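Local coordinates for protein alkaline phosphatase D (PDB 2YEQ) that hydrolyses phosphate esters, acting as a phosphodiesterase and alkaline phosphatase through an active site that contains iron(III) and calcium, at residues Cys124-His129 and Asn159-Lys164; Tyr152-Gly157 and Asp209-Glu214; Thr170-Glu175 and Arg183-Gln188; Leu233-Ala238 and Gly256-Leu261. All coordinates share one frame; numbering follows the deposited sequence.

Contact 1. Residues Cys124-His129 and Asn159-Lys164; sequences CQQYEH and NEYVSK. With FE (Fe (III) ion), chain B.
H129 and Y161 meet twice, once through a hydrogen bond and once ring against ring. The bond runs from H129 NE2 to the backbone carbonyl Y161 O, 2.8 Å long and almost straight at 176°. Its acceptor lies in the imidazole plane, whereas the N-H reaches the oxygen from above the plane of the carbonyl group.

The ring contact is T-shaped. H129 turns its edge to Y161 and sets CE1 over the centre of the phenol face, with centroids 4.6 Å apart and planes at 59°. Y161 holds CG anti to its backbone N (chi1 176°), from where the ring meets H129. A CH-pi contact adds to this: S163 CB stands 3.6 Å from the centroid of the H129 ring, almost on its normal. Q126 CG covers the opposite face, so the imidazole is sandwiched and its rotation restricted. The same Q126 CG lies 3.7 Å from Y161 CD2, as the two side chains slide past each other in opposite directions.

Q126 NE2 donates to E128 OE1 at 3.0 Å, and Q126 OE1 accepts from E128 N, which holds the amide by both ends. One water joins E128 OE1 to Y161 N and another joins E128 OE2 to N159 N; E128 OE2 also accepts from H171 N. A third water links H129 O to S163 OG, which has a further partner in T165.

C124 SG binds iron(III) at 2.5 Å, alongside D151, Y154 and H382. C124 is thus a first-shell ligand, and Y161, touching H382, is consistent with a second-shell position in this calcineurin-clan metal site.

Contact 2. Residues Tyr152-Gly157 and Asp209-Glu214; sequences YIYEYG and DDHEVE. With CA (calcium ion), chain C; CA (calcium ion), chain D; FE (Fe (III) ion), chain B; NA (sodium ion), chain E.
H211 packs one face on Y154 and turns its edge to E155 and Y156 where two loops, following the parallel strands 145-148 and 203-206, bring together the metal centre of the calcineurin-like phosphatase domain. Its imidazole is tilted 31° against the Y154 ring, neither stacked nor edge-to-face, with Y154 CD2 over the centre of one imidazole face. The closest approach is tight, Y154 CE2 to H211 CD2 at 3.2 Å, and H211 CB in turn sits over the phenol face. D210 OD2 lies over the opposite face of the imidazole, toward its rim.

In the imidazole plane, H211 ND1 donates to the syn lone pair of E155 OE1 at 2.6 Å, a nearly straight His-carboxylate bond. E155 places CG between its backbone N and carbonyl carbon (chi1 81°) and bends again at chi2, which brings the carboxylate back to the ring. Y156 OH comes up to the same edge, 3.3 Å from H211 CE1. An alanine at H211 would probably leave E155 OE1 without this N-H and open a gap beside CD2 and CE2 of Y154.

The flanking groups carry metals. Y154 OH binds iron(III) at 2.0 Å and also has S412 as a partner; D209 OD2 and D210 OD1 share one calcium, and D210 OD2 binds the second. Next along the same loop, E212 takes Y152 N on OE2 from above the carboxylate plane and D209 N on OE1, tying the two loops together. E214 OE2 coordinates sodium at 2.3 Å. A water ligand of that ion donates to E155 OE2 at 2.7 Å.

Contact 3. Residues Thr170-Glu175 and Arg183-Gln188; sequences THNSAE and RNRHAQ. With NA (sodium ion), chain E; EDO (1,2-ethanediol), chain S; EDO (1,2-ethanediol), chain F; EDO (1,2-ethanediol), chain G.
The guanidinium of R185 lies flat on the imidazole of H171, with planes only 4° apart and centres separated by 4.0 Å. This arginine-histidine stack fastens the loop 170-175 to helix 179-190 of the calcineurin-like phosphatase domain. R185 NH1 stands over the centre of the ring, and that positive charge would be expected to disfavour protonation of H171, whose NE2 is bonded to Y189. Bends at chi2 and chi3 (62° and 48°) fold the arginine so that NE turns to the loop.

There R185 NE donates to N172 OD1 at 2.7 Å, nearly along the C=O axis, although the amide stands almost upright on the guanidinium plane. R185 NH2 adds weak bonds to N172 OD1 and S173 OG, while NH1 donates to the carbonyls of Y154 and Y156. The cation is therefore held by its face and by all three nitrogens.

One turn further along the helix, Q188 extends straight to the loop backbone. Its NE2 donates to T170 O at 2.9 Å, and its OE1 accepts a longer bond from N172 N at 3.3 Å. N184 CB lies 3.7 Å from N172 ND2, and N184 ND2 donates to O2 of an ethanediol, probably from the crystallisation liquor. At the end of 170-175, both carboxylate oxygens of E175 bind sodium, OE2 at 2.2 Å and OE1 at 2.9 Å.

Contact 4. Residues Leu233-Ala238 and Gly256-Leu261; sequences LRRAAA and GPDMQL. With PE5 (3,6,9,12,15,18,21,24-octaoxahexacosan-1-ol), chain V.
R235 and P257 form the firm part of this contact, where the arginine grips a single carbonyl oxygen side-on. R235 NE and NH2 both donate to P257 O, each at 2.8 Å, and the oxygen lies close to the guanidinium plane. The NE bond falls in the carbonyl plane, whereas NH2 approaches from above it. A bend at chi3 (93°) turns NE out of the line of the otherwise extended chain toward that oxygen. R235 NH1 has partners of its own in N219 OD1 and Q280 O, so the group is held from both ends.

Beside it the backbones come close: A236 CA and P257 CA are the nearest pair, 3.9 Å apart. A236 CB packs against G256 C at 3.6 Å, and P257 also rests on V232. An alanine at R235 would probably leave P257 O without both of these donors and D258 OD1 without this salt-bridge partner.

Toward solvent the contact is slacker. The salt bridge from R235 NH2 to D258 OD1 spans 3.4 Å, with carboxylate and guanidinium planes 73° apart, and D258 is exposed. Near G256 the link is indirect, since one water donates to both A236 O and G256 O, 2.7 Å from each.

The arrangement is a helix-to-strand connection: the chain leaves helix 228-245, returns alongside it through 256-261, and goes on to strand 263-267 at the border of a seven-stranded mixed sheet in the phosphatase domain.

Overall arrangement
Contacts 1 and 2 share the iron(III) site, through C124 and Y154, and their centres lie 11 Å apart; Q125 NE2 reaches Y152 O at 2.8 Å. The centre of contact 3 is 10 Å from that of contact 2, and R185 and H171 join it to its neighbours: R185 NH1 lies 2.7 Å from Y156 O, and H171 N 2.9 Å from E128 OE2. The sodium ion with its waters belongs to both contacts 2 and 3. Contact 4 is a surface contact and lies farthest from contact 1, about 24 Å centre to centre. R234, on its helix segment, reaches E175 OE2 through NH2 at 2.8 Å, a salt bridge, and A238 packs on E212 and V213 of contact 2.

Contact 1. Residues Cys124-His129 and Asn159-Lys164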
# COMPACT_ATOMS: atom_id res chain seq x y z
N CYS A 124 -2.70 -3.01 -4.24
CA CYS A 124 -3.30 -4.12 -4.99
C CYS A 124 -3.28 -3.96 -6.52
O CYS A 124 -4.28 -3.65 -7.20
CB CYS A 124 -4.71 -4.46 -4.46
SG CYS A 124 -4.73 -5.07 -2.70
N GLN A 125 -2.11 -4.26 -7.07
CA GLN A 125 -1.84 -4.04 -8.49
C GLN A 125 -1.47 -5.31 -9.25
O GLN A 125 -0.49 -5.33 -9.98
CB GLN A 125 -0.76 -2.97 -8.64
CG GLN A 125 0.56 -3.22 -7.93
CD GLN A 125 1.31 -1.97 -7.66
OE1 GLN A 125 0.72 -0.91 -7.39
NE2 GLN A 125 2.64 -2.06 -7.70
N GLN A 126 -2.31 -6.34 -9.12
CA GLN A 126 -2.08 -7.62 -9.79
C GLN A 126 -1.79 -7.32 -11.28
O GLN A 126 -2.65 -6.85 -12.00
CB GLN A 126 -3.29 -8.55 -9.65
CG GLN A 126 -2.98 -10.02 -9.33
CD GLN A 126 -2.38 -10.81 -10.52
OE1 GLN A 126 -1.64 -10.26 -11.29
NE2 GLN A 126 -2.73 -12.11 -10.64
N TYR A 127 -0.57 -7.59 -11.71
CA TYR A 127 -0.09 -7.25 -13.05
C TYR A 127 -0.92 -7.89 -14.13
O TYR A 127 -1.17 -7.29 -15.21
CB TYR A 127 1.38 -7.66 -13.17
CG TYR A 127 2.10 -7.38 -14.47
CD1 TYR A 127 2.75 -6.15 -14.68
CD2 TYR A 127 2.19 -8.34 -15.47
CE1 TYR A 127 3.45 -5.90 -15.85
CE2 TYR A 127 2.89 -8.09 -16.64
CZ TYR A 127 3.50 -6.88 -16.83
OH TYR A 127 4.18 -6.63 -18.01
N GLU A 128 -1.40 -9.09 -13.85
CA GLU A 128 -2.13 -9.85 -14.85
C GLU A 128 -3.56 -9.36 -15.05
O GLU A 128 -4.17 -9.64 -16.09
CB GLU A 128 -2.20 -11.32 -14.43
CG GLU A 128 -0.85 -11.99 -14.17
CD GLU A 128 -1.04 -13.47 -13.82
OE1 GLU A 128 -1.86 -13.81 -12.90
OE2 GLU A 128 -0.41 -14.30 -14.52
N HIS A 129 -4.11 -8.67 -14.05
CA HIS A 129 -5.53 -8.33 -14.05
C HIS A 129 -5.88 -7.07 -14.86
O HIS A 129 -7.05 -6.87 -15.21
CB HIS A 129 -6.06 -8.20 -12.62
CG HIS A 129 -6.13 -9.53 -11.92
ND1 HIS A 129 -6.81 -9.71 -10.74
CD2 HIS A 129 -5.65 -10.74 -12.28
CE1 HIS A 129 -6.71 -10.98 -10.37
NE2 HIS A 129 -6.01 -11.62 -11.29
N ASN A 159 -1.94 -17.97 -14.93
CA ASN A 159 -3.22 -18.68 -14.97
C ASN A 159 -3.60 -19.30 -13.63
O ASN A 159 -4.17 -20.40 -13.57
CB ASN A 159 -3.19 -19.81 -16.02
CG ASN A 159 -2.74 -19.33 -17.38
OD1 ASN A 159 -1.74 -19.81 -17.94
ND2 ASN A 159 -3.47 -18.37 -17.94
N GLU A 160 -3.24 -18.65 -12.54
CA GLU A 160 -3.59 -19.17 -11.23
C GLU A 160 -4.65 -18.30 -10.58
O GLU A 160 -5.78 -18.76 -10.35
CB GLU A 160 -2.34 -19.30 -10.35
CG GLU A 160 -1.46 -20.45 -10.81
CD GLU A 160 -0.07 -20.42 -10.22
OE1 GLU A 160 0.15 -19.70 -9.22
OE2 GLU A 160 0.81 -21.13 -10.78
N TYR A 161 -4.28 -17.05 -10.29
CA TYR A 161 -5.21 -16.10 -9.70
C TYR A 161 -5.84 -15.30 -10.82
O TYR A 161 -5.26 -14.32 -11.30
CB TYR A 161 -4.47 -15.20 -8.73
CG TYR A 161 -5.31 -14.10 -8.10
CD1 TYR A 161 -6.68 -14.24 -7.92
CD2 TYR A 161 -4.72 -12.92 -7.71
CE1 TYR A 161 -7.43 -13.23 -7.35
CE2 TYR A 161 -5.45 -11.91 -7.12
CZ TYR A 161 -6.80 -12.07 -6.95
OH TYR A 161 -7.53 -11.05 -6.40
N VAL A 162 -7.01 -15.76 -11.25
CA VAL A 162 -7.59 -15.32 -12.50
C VAL A 162 -8.76 -14.36 -12.26
O VAL A 162 -9.69 -14.65 -11.51
CB VAL A 162 -8.01 -16.50 -13.37
CG1 VAL A 162 -8.71 -16.01 -14.69
CG2 VAL A 162 -6.75 -17.38 -13.67
N SER A 163 -8.67 -13.19 -12.88
CA SER A 163 -9.69 -12.17 -12.75
C SER A 163 -10.98 -12.59 -13.44
O SER A 163 -10.95 -13.25 -14.47
CB SER A 163 -9.17 -10.86 -13.37
OG SER A 163 -10.21 -9.98 -13.66
N LYS A 164 -12.12 -12.17 -12.89
CA LYS A 164 -13.41 -12.34 -13.56
C LYS A 164 -13.44 -11.74 -14.95
O LYS A 164 -14.14 -12.27 -15.81
CB LYS A 164 -14.55 -11.71 -12.75
CG LYS A 164 -15.25 -12.71 -11.83
CD LYS A 164 -16.15 -13.68 -12.60
CE LYS A 164 -15.81 -15.15 -12.30
NZ LYS A 164 -15.97 -15.48 -10.86
FE FE B . -4.68 -7.52 -3.26
O HOH W 1 -2.05 -16.03 -11.87
O HOH W 2 -2.24 -15.44 -16.10
O HOH W 3 -9.19 -8.50 -15.68

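Contact 2. Residues Tyr152-Gly157 and Asp209-Glu214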
# COMPACT_ATOMS: atom_id res chain seq x y z
N TYR A 152 1.91 -4.76 -3.61
CA TYR A 152 2.66 -4.12 -4.68
C TYR A 152 3.10 -5.12 -5.76
O TYR A 152 3.18 -4.75 -6.93
CB TYR A 152 3.86 -3.42 -4.09
CG TYR A 152 4.61 -2.52 -5.04
CD1 TYR A 152 5.53 -3.04 -5.95
CD2 TYR A 152 4.45 -1.13 -4.99
CE1 TYR A 152 6.25 -2.20 -6.81
CE2 TYR A 152 5.18 -0.28 -5.86
CZ TYR A 152 6.07 -0.83 -6.76
OH TYR A 152 6.79 -0.02 -7.61
N ILE A 153 3.42 -6.36 -5.35
CA ILE A 153 3.52 -7.49 -6.28
C ILE A 153 2.61 -8.61 -5.81
O ILE A 153 2.15 -8.56 -4.67
CB ILE A 153 4.96 -8.07 -6.37
CG1 ILE A 153 5.41 -8.64 -5.02
CG2 ILE A 153 5.94 -7.00 -6.89
CD1 ILE A 153 6.63 -9.59 -5.12
N TYR A 154 2.33 -9.56 -6.70
CA TYR A 154 1.67 -10.82 -6.36
C TYR A 154 2.67 -11.93 -6.73
O TYR A 154 3.52 -11.75 -7.61
CB TYR A 154 0.33 -11.00 -7.09
CG TYR A 154 -0.78 -10.11 -6.55
CD1 TYR A 154 -0.73 -8.72 -6.73
CD2 TYR A 154 -1.83 -10.64 -5.83
CE1 TYR A 154 -1.71 -7.89 -6.22
CE2 TYR A 154 -2.85 -9.82 -5.31
CZ TYR A 154 -2.77 -8.44 -5.49
OH TYR A 154 -3.75 -7.62 -5.02
N GLU A 155 2.52 -13.07 -6.06
CA GLU A 155 3.51 -14.15 -6.08
C GLU A 155 3.23 -15.27 -7.05
O GLU A 155 4.10 -16.14 -7.27
CB GLU A 155 3.66 -14.71 -4.66
CG GLU A 155 2.56 -15.72 -4.24
CD GLU A 155 1.33 -15.07 -3.64
OE1 GLU A 155 1.15 -13.83 -3.81
OE2 GLU A 155 0.50 -15.79 -3.02
N TYR A 156 2.04 -15.28 -7.61
CA TYR A 156 1.54 -16.40 -8.39
C TYR A 156 2.31 -16.69 -9.68
O TYR A 156 3.02 -15.83 -10.21
CB TYR A 156 0.07 -16.19 -8.73
CG TYR A 156 -0.82 -16.13 -7.51
CD1 TYR A 156 -1.12 -17.28 -6.80
CD2 TYR A 156 -1.34 -14.92 -7.06
CE1 TYR A 156 -1.91 -17.23 -5.67
CE2 TYR A 156 -2.13 -14.86 -5.93
CZ TYR A 156 -2.40 -16.01 -5.23
OH TYR A 156 -3.18 -15.95 -4.11
N GLY A 157 2.19 -17.93 -10.13
CA GLY A 157 2.49 -18.31 -11.50
C GLY A 157 1.37 -17.84 -12.40
O GLY A 157 0.41 -17.20 -11.94
N ASP A 209 1.63 -5.69 2.33
CA ASP A 209 0.62 -6.58 2.89
C ASP A 209 1.08 -8.02 2.62
O ASP A 209 2.28 -8.30 2.78
CB ASP A 209 -0.80 -6.30 2.35
CG ASP A 209 -1.89 -7.01 3.16
OD1 ASP A 209 -1.74 -7.12 4.42
OD2 ASP A 209 -2.88 -7.52 2.52
N ASP A 210 0.19 -8.92 2.22
CA ASP A 210 0.56 -10.36 2.15
C ASP A 210 1.27 -10.76 0.88
O ASP A 210 2.21 -11.55 0.93
CB ASP A 210 -0.63 -11.31 2.40
CG ASP A 210 -1.86 -10.98 1.60
OD1 ASP A 210 -2.02 -9.81 1.16
OD2 ASP A 210 -2.69 -11.90 1.40
N HIS A 211 0.82 -10.22 -0.26
CA HIS A 211 1.28 -10.71 -1.54
C HIS A 211 2.70 -10.33 -1.93
O HIS A 211 3.25 -10.91 -2.87
CB HIS A 211 0.29 -10.38 -2.63
CG HIS A 211 -0.94 -11.23 -2.62
ND1 HIS A 211 -0.92 -12.57 -2.96
CD2 HIS A 211 -2.23 -10.92 -2.36
CE1 HIS A 211 -2.16 -13.04 -2.93
NE2 HIS A 211 -2.97 -12.06 -2.55
N GLU A 212 3.33 -9.43 -1.18
CA GLU A 212 4.77 -9.24 -1.30
C GLU A 212 5.56 -10.51 -0.89
O GLU A 212 6.74 -10.62 -1.20
CB GLU A 212 5.22 -8.09 -0.43
CG GLU A 212 4.93 -6.73 -1.07
CD GLU A 212 3.58 -6.09 -0.72
OE1 GLU A 212 2.65 -6.75 -0.17
OE2 GLU A 212 3.44 -4.87 -1.04
N VAL A 213 4.91 -11.41 -0.13
CA VAL A 213 5.48 -12.74 0.20
C VAL A 213 4.62 -13.84 -0.34
O VAL A 213 4.98 -14.50 -1.32
CB VAL A 213 5.73 -12.93 1.69
CG1 VAL A 213 6.61 -14.24 1.90
CG2 VAL A 213 6.40 -11.71 2.30
N GLU A 214 3.46 -14.04 0.28
CA GLU A 214 2.53 -15.06 -0.16
C GLU A 214 1.17 -14.78 0.44
O GLU A 214 1.10 -14.30 1.57
CB GLU A 214 2.98 -16.50 0.23
CG GLU A 214 2.03 -17.58 -0.37
CD GLU A 214 2.30 -19.06 0.07
OE1 GLU A 214 2.68 -19.25 1.24
OE2 GLU A 214 2.07 -19.99 -0.77
CA CA C . -3.65 -8.24 0.48
CA CA D . -4.84 -12.18 0.67
FE FE B . -4.68 -7.52 -3.26
NA NA E . 1.25 -20.45 -2.88
O HOH W 4 0.19 -18.50 -3.28
O HOH W 5 2.23 -22.37 -2.42
O HOH W 6 -0.55 -20.97 -1.57
O HOH W 7 -3.36 -5.71 0.08
O HOH W 8 -6.88 -12.55 -0.14

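Contact 3. Residues Thr170-Glu175 and Arg183-Gln188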
# COMPACT_ATOMS: atom_id res chain seq x y z
N THR A 170 0.50 -11.56 -18.15
CA THR A 170 0.90 -12.87 -17.63
C THR A 170 2.14 -12.75 -16.77
O THR A 170 3.12 -12.13 -17.18
CB THR A 170 1.22 -13.83 -18.81
OG1 THR A 170 0.07 -13.90 -19.66
CG2 THR A 170 1.56 -15.26 -18.29
N HIS A 171 2.11 -13.37 -15.59
CA HIS A 171 3.29 -13.39 -14.76
C HIS A 171 4.46 -14.03 -15.48
O HIS A 171 4.27 -14.88 -16.34
CB HIS A 171 2.99 -14.08 -13.42
CG HIS A 171 2.34 -13.19 -12.42
ND1 HIS A 171 1.29 -13.60 -11.62
CD2 HIS A 171 2.57 -11.89 -12.11
CE1 HIS A 171 0.92 -12.59 -10.85
NE2 HIS A 171 1.69 -11.55 -11.10
N ASN A 172 5.66 -13.58 -15.12
CA ASN A 172 6.91 -13.92 -15.80
C ASN A 172 7.45 -15.29 -15.46
O ASN A 172 8.31 -15.80 -16.18
CB ASN A 172 7.99 -12.89 -15.43
CG ASN A 172 8.44 -12.99 -13.93
OD1 ASN A 172 7.63 -12.89 -13.00
ND2 ASN A 172 9.73 -13.19 -13.72
N SER A 173 6.95 -15.89 -14.38
CA SER A 173 7.48 -17.14 -13.87
C SER A 173 6.43 -17.94 -13.12
O SER A 173 5.33 -17.45 -12.85
CB SER A 173 8.64 -16.84 -12.92
OG SER A 173 8.20 -16.30 -11.67
N ALA A 174 6.76 -19.18 -12.79
CA ALA A 174 5.99 -19.94 -11.80
C ALA A 174 6.00 -19.20 -10.49
O ALA A 174 6.73 -18.23 -10.31
CB ALA A 174 6.60 -21.37 -11.60
N GLU A 175 5.21 -19.69 -9.54
CA GLU A 175 5.15 -19.08 -8.22
C GLU A 175 6.54 -18.85 -7.67
O GLU A 175 7.38 -19.76 -7.67
CB GLU A 175 4.33 -19.95 -7.24
CG GLU A 175 4.24 -19.30 -5.83
CD GLU A 175 3.32 -20.03 -4.86
OE1 GLU A 175 2.82 -21.12 -5.19
OE2 GLU A 175 3.10 -19.53 -3.72
N ARG A 183 13.12 -10.99 -7.01
CA ARG A 183 13.75 -9.86 -7.70
C ARG A 183 13.18 -9.70 -9.11
O ARG A 183 12.85 -8.57 -9.53
CB ARG A 183 15.26 -10.05 -7.77
CG ARG A 183 16.00 -9.80 -6.50
CD ARG A 183 17.45 -10.30 -6.63
NE ARG A 183 18.30 -9.80 -5.58
CZ ARG A 183 19.56 -10.17 -5.39
NH1 ARG A 183 20.13 -11.07 -6.18
NH2 ARG A 183 20.25 -9.62 -4.43
N ASN A 184 13.04 -10.82 -9.82
CA ASN A 184 12.51 -10.80 -11.16
C ASN A 184 11.04 -10.40 -11.20
O ASN A 184 10.59 -9.71 -12.13
CB ASN A 184 12.74 -12.14 -11.88
CG ASN A 184 14.22 -12.39 -12.18
OD1 ASN A 184 15.03 -11.47 -12.13
ND2 ASN A 184 14.57 -13.65 -12.46
N ARG A 185 10.27 -10.81 -10.20
CA ARG A 185 8.87 -10.41 -10.15
C ARG A 185 8.78 -8.89 -9.87
O ARG A 185 7.97 -8.22 -10.50
CB ARG A 185 8.12 -11.17 -9.07
CG ARG A 185 6.65 -10.85 -8.97
CD ARG A 185 5.89 -11.19 -10.21
NE ARG A 185 6.11 -12.53 -10.77
CZ ARG A 185 5.41 -13.62 -10.51
NH1 ARG A 185 4.41 -13.60 -9.61
NH2 ARG A 185 5.70 -14.77 -11.15
N HIS A 186 9.56 -8.37 -8.93
CA HIS A 186 9.63 -6.90 -8.71
C HIS A 186 10.00 -6.17 -10.01
O HIS A 186 9.41 -5.14 -10.34
CB HIS A 186 10.58 -6.47 -7.60
CG HIS A 186 9.98 -6.54 -6.23
ND1 HIS A 186 9.46 -5.52 -5.47
CD2 HIS A 186 9.78 -7.62 -5.51
CE1 HIS A 186 9.03 -6.02 -4.31
NE2 HIS A 186 9.17 -7.30 -4.33
N ALA A 187 10.96 -6.71 -10.75
CA ALA A 187 11.35 -6.13 -12.03
C ALA A 187 10.21 -6.16 -13.05
O ALA A 187 10.05 -5.20 -13.81
CB ALA A 187 12.60 -6.83 -12.57
N GLN A 188 9.43 -7.24 -13.09
CA GLN A 188 8.31 -7.31 -14.03
C GLN A 188 7.32 -6.18 -13.79
O GLN A 188 6.90 -5.52 -14.73
CB GLN A 188 7.56 -8.63 -13.95
CG GLN A 188 6.32 -8.66 -14.82
CD GLN A 188 5.61 -10.00 -14.84
OE1 GLN A 188 5.43 -10.62 -13.79
NE2 GLN A 188 5.18 -10.44 -16.04
NA NA E . 1.25 -20.45 -2.88
C1 EDO S . 10.14 -20.18 -13.41
O1 EDO S . 8.99 -20.37 -14.25
C2 EDO S . 9.80 -20.36 -11.93
O2 EDO S . 10.94 -20.06 -11.11
C1 EDO F . 14.26 -16.64 -11.28
O1 EDO F . 15.24 -17.66 -11.56
C2 EDO F . 12.94 -16.88 -12.03
O2 EDO F . 12.34 -15.65 -12.44
C1 EDO G . 6.16 -18.21 -17.72
O1 EDO G . 5.21 -17.24 -18.16
C2 EDO G . 5.48 -19.30 -16.92
O2 EDO G . 6.43 -20.32 -16.60
O HOH W 5 2.23 -22.37 -2.42
O HOH W 6 -0.55 -20.97 -1.57
O HOH W 4 0.19 -18.50 -3.28

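Contact 4. Residues Leu233-Ala238 and Gly256-Leu261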
# COMPACT_ATOMS: atom_id res chain seq x y z
N LEU A 233 12.39 -19.06 5.00
CA LEU A 233 13.38 -18.79 3.97
C LEU A 233 12.75 -17.91 2.88
O LEU A 233 13.36 -16.98 2.39
CB LEU A 233 13.88 -20.10 3.38
CG LEU A 233 14.74 -20.94 4.33
CD1 LEU A 233 14.98 -22.32 3.71
CD2 LEU A 233 16.05 -20.19 4.60
N ARG A 234 11.51 -18.22 2.54
CA ARG A 234 10.79 -17.44 1.57
C ARG A 234 10.57 -15.97 2.02
O ARG A 234 10.74 -15.04 1.23
CB ARG A 234 9.47 -18.11 1.30
CG ARG A 234 8.80 -17.66 0.09
CD ARG A 234 7.58 -18.44 -0.12
NE ARG A 234 6.88 -17.96 -1.29
CZ ARG A 234 5.77 -18.47 -1.78
NH1 ARG A 234 5.20 -19.53 -1.22
NH2 ARG A 234 5.24 -17.92 -2.86
N ARG A 235 10.26 -15.77 3.29
CA ARG A 235 10.08 -14.43 3.81
C ARG A 235 11.37 -13.63 3.79
O ARG A 235 11.36 -12.44 3.45
CB ARG A 235 9.50 -14.44 5.23
CG ARG A 235 8.86 -13.12 5.62
CD ARG A 235 8.18 -13.17 6.98
NE ARG A 235 9.06 -12.75 8.07
CZ ARG A 235 8.64 -12.54 9.32
NH1 ARG A 235 7.38 -12.78 9.63
NH2 ARG A 235 9.48 -12.14 10.25
N ALA A 236 12.49 -14.27 4.10
CA ALA A 236 13.79 -13.61 3.99
C ALA A 236 14.10 -13.15 2.55
O ALA A 236 14.58 -12.04 2.35
CB ALA A 236 14.94 -14.53 4.54
N ALA A 237 13.83 -14.01 1.57
CA ALA A 237 14.02 -13.69 0.15
C ALA A 237 13.10 -12.52 -0.28
O ALA A 237 13.56 -11.58 -0.93
CB ALA A 237 13.75 -14.90 -0.69
N ALA A 238 11.82 -12.61 0.08
CA ALA A 238 10.81 -11.60 -0.26
C ALA A 238 11.12 -10.25 0.36
O ALA A 238 11.00 -9.22 -0.30
CB ALA A 238 9.43 -12.06 0.19
N GLY A 256 17.92 -11.44 7.73
CA GLY A 256 17.19 -12.65 7.49
C GLY A 256 15.71 -12.37 7.28
O GLY A 256 15.33 -11.50 6.48
N PRO A 257 14.87 -13.08 8.02
CA PRO A 257 13.43 -12.94 7.85
C PRO A 257 12.79 -11.71 8.55
O PRO A 257 11.57 -11.58 8.52
CB PRO A 257 12.90 -14.22 8.49
CG PRO A 257 13.84 -14.42 9.65
CD PRO A 257 15.19 -14.05 9.10
N ASP A 258 13.60 -10.87 9.17
CA ASP A 258 13.13 -9.73 9.96
C ASP A 258 13.50 -8.41 9.31
O ASP A 258 14.61 -8.26 8.79
CB ASP A 258 13.74 -9.77 11.36
CG ASP A 258 13.47 -11.09 12.07
OD1 ASP A 258 12.30 -11.53 12.12
OD2 ASP A 258 14.44 -11.71 12.52
N MET A 259 12.58 -7.44 9.38
CA MET A 259 12.77 -6.16 8.70
C MET A 259 11.91 -5.05 9.33
O MET A 259 10.69 -5.19 9.44
CB MET A 259 12.44 -6.33 7.22
CG MET A 259 12.64 -5.08 6.38
SD MET A 259 12.60 -5.44 4.61
CE MET A 259 12.21 -3.79 3.96
N GLN A 260 12.55 -3.95 9.72
CA GLN A 260 11.83 -2.85 10.36
C GLN A 260 11.13 -2.01 9.28
O GLN A 260 11.78 -1.27 8.56
CB GLN A 260 12.78 -1.98 11.17
CG GLN A 260 12.11 -0.84 11.93
CD GLN A 260 11.08 -1.37 12.92
OE1 GLN A 260 11.38 -2.26 13.71
NE2 GLN A 260 9.87 -0.85 12.87
N LEU A 261 9.82 -2.17 9.15
CA LEU A 261 9.07 -1.40 8.19
C LEU A 261 8.10 -0.41 8.88
O LEU A 261 7.91 0.70 8.39
CB LEU A 261 8.31 -2.28 7.24
CG LEU A 261 7.80 -1.64 5.94
CD1 LEU A 261 8.96 -1.00 5.11
CD2 LEU A 261 7.06 -2.63 5.11
C50 PE5 V . 11.51 0.65 17.11
O1 PE5 V . 11.29 1.09 15.77
C1 PE5 V . 10.67 2.39 15.67
C2 PE5 V . 10.31 2.70 14.22
O2 PE5 V . 11.40 3.36 13.58
C3 PE5 V . 11.49 3.20 12.15
C4 PE5 V . 12.93 3.33 11.68
O HOH W 9 16.11 -10.72 4.07